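Local coordinates for protein pyridine synthase TbtD (Thermobispora bispora, PDB 5WA4) that probably catalyses the formal [4+2] aza-cycloaddition that builds the central pyridine ring of the thiopeptide antibiotic thiomuracin, at residues L100-A105 with G112-W117. Residues are numbered along the deposited sequence; the frame is centred on the assembly and turned at random.
Sequences LHERLA and GPLMPW
Leu114 reaches from the loop that links helix 98-107 to strand 123-128, at the edge of the four-stranded antiparallel sheet, back onto that helix and lays its two methyls on one flank of it. Leu114 CD1 sits against the backbone between His101 and Glu102, 3.6 Å from Glu102 N. It touches Glu102 CA as well and, a little farther out, Glu102 CG at 3.9 Å. Leu114 CD2 points one turn on, to Ala105 CB at 4.2 Å. The leucine's CG lies anti to its carbonyl carbon (chi1 -58°), which carries the fork out toward the helix. A second, slighter touch comes from the rings: His101 CE1 approaches Trp117 CZ2 at 4.0 Å, the two side chains crossing at roughly a right angle.

Around this, Trp50 meets the His101 ring and also packs on Leu114, His18 stands edge-to-face with Trp117, and Arg51 hydrogen-bonds Pro113 O, tethering the loop beside Leu114. Glu102 turns its carboxylate elsewhere, with OE2 hydrogen-bonded to Thr331 of the second subunit.

No hydrogen bond joins the two segments, so the contact between them is van der Waals; the loop's polar hold includes Arg51, outside the helix, while the polar end of Glu102 serves the subunit interface.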
# COMPACT_ATOMS: atom_id res chain seq x y z
N LEU E 100 -4.05 26.56 11.51
CA LEU E 100 -5.03 25.56 11.94
C LEU E 100 -6.25 25.63 11.04
O LEU E 100 -6.87 24.61 10.76
CB LEU E 100 -5.47 25.75 13.38
CG LEU E 100 -6.47 24.68 13.80
CD1 LEU E 100 -5.82 23.33 13.59
CD2 LEU E 100 -6.97 24.81 15.25
N HIS E 101 -6.60 26.82 10.60
CA HIS E 101 -7.75 27.00 9.75
C HIS E 101 -7.48 26.44 8.32
O HIS E 101 -8.37 25.81 7.71
CB HIS E 101 -8.15 28.48 9.73
CG HIS E 101 -8.86 28.92 10.96
ND1 HIS E 101 -9.45 30.16 11.08
CD2 HIS E 101 -9.09 28.28 12.14
CE1 HIS E 101 -10.02 30.26 12.27
NE2 HIS E 101 -9.83 29.13 12.93
N GLU E 102 -6.27 26.65 7.80
CA GLU E 102 -5.84 26.03 6.55
C GLU E 102 -6.08 24.53 6.63
O GLU E 102 -6.68 23.96 5.73
CB GLU E 102 -4.35 26.31 6.27
CG GLU E 102 -4.05 27.68 5.72
CD GLU E 102 -2.54 28.02 5.59
OE1 GLU E 102 -1.64 27.17 5.84
OE2 GLU E 102 -2.26 29.17 5.19
N ARG E 103 -5.62 23.91 7.72
CA ARG E 103 -5.70 22.45 7.88
C ARG E 103 -7.15 21.98 8.04
O ARG E 103 -7.52 20.92 7.53
CB ARG E 103 -4.88 21.97 9.09
CG ARG E 103 -4.94 20.48 9.37
CD ARG E 103 -4.37 19.70 8.21
NE ARG E 103 -4.40 18.24 8.39
CZ ARG E 103 -4.27 17.37 7.39
NH1 ARG E 103 -4.11 17.80 6.15
NH2 ARG E 103 -4.31 16.07 7.64
N LEU E 104 -7.97 22.75 8.74
CA LEU E 104 -9.35 22.35 8.85
C LEU E 104 -10.02 22.49 7.49
O LEU E 104 -10.90 21.69 7.15
CB LEU E 104 -10.09 23.18 9.90
CG LEU E 104 -9.68 23.12 11.38
CD1 LEU E 104 -10.57 24.08 12.17
CD2 LEU E 104 -9.74 21.71 11.96
N ALA E 105 -9.62 23.49 6.70
CA ALA E 105 -10.31 23.73 5.44
C ALA E 105 -10.02 22.60 4.44
O ALA E 105 -10.87 22.24 3.63
CB ALA E 105 -9.94 25.08 4.85
N GLY E 112 -13.67 29.34 0.74
CA GLY E 112 -13.98 30.69 1.14
C GLY E 112 -12.72 31.28 1.74
O GLY E 112 -11.77 30.54 2.01
N PRO E 113 -12.70 32.60 1.92
CA PRO E 113 -11.56 33.21 2.61
C PRO E 113 -11.40 32.64 4.00
O PRO E 113 -12.39 32.31 4.63
CB PRO E 113 -11.95 34.69 2.65
CG PRO E 113 -12.77 34.87 1.41
CD PRO E 113 -13.59 33.60 1.32
N LEU E 114 -10.16 32.48 4.43
CA LEU E 114 -9.87 32.13 5.81
C LEU E 114 -9.48 33.39 6.55
O LEU E 114 -9.76 33.52 7.74
CB LEU E 114 -8.75 31.11 5.90
CG LEU E 114 -8.96 29.78 5.18
CD1 LEU E 114 -7.79 28.84 5.45
CD2 LEU E 114 -10.29 29.15 5.63
N MET E 115 -8.82 34.29 5.80
CA MET E 115 -8.37 35.64 6.19
C MET E 115 -8.89 36.66 5.18
O MET E 115 -8.99 36.33 3.99
CB MET E 115 -6.85 35.74 6.20
CG MET E 115 -6.15 35.17 7.41
SD MET E 115 -6.47 36.13 8.89
CE MET E 115 -7.21 34.85 9.88
N PRO E 116 -9.22 37.89 5.60
CA PRO E 116 -9.40 38.54 6.91
C PRO E 116 -10.70 38.14 7.59
O PRO E 116 -11.69 37.99 6.88
CB PRO E 116 -9.45 40.03 6.54
CG PRO E 116 -8.77 40.13 5.23
CD PRO E 116 -9.16 38.89 4.52
N TRP E 117 -10.71 38.01 8.92
CA TRP E 117 -11.95 37.71 9.64
C TRP E 117 -13.05 38.73 9.36
O TRP E 117 -12.80 39.89 9.03
CB TRP E 117 -11.71 37.63 11.16
CG TRP E 117 -11.00 36.37 11.59
CD1 TRP E 117 -10.33 35.50 10.79
CD2 TRP E 117 -10.89 35.85 12.93
NE1 TRP E 117 -9.81 34.47 11.54
CE2 TRP E 117 -10.14 34.65 12.85
CE3 TRP E 117 -11.36 36.26 14.18
CZ2 TRP E 117 -9.85 33.87 13.97
CZ3 TRP E 117 -11.07 35.48 15.30
CH2 TRP E 117 -10.32 34.30 15.19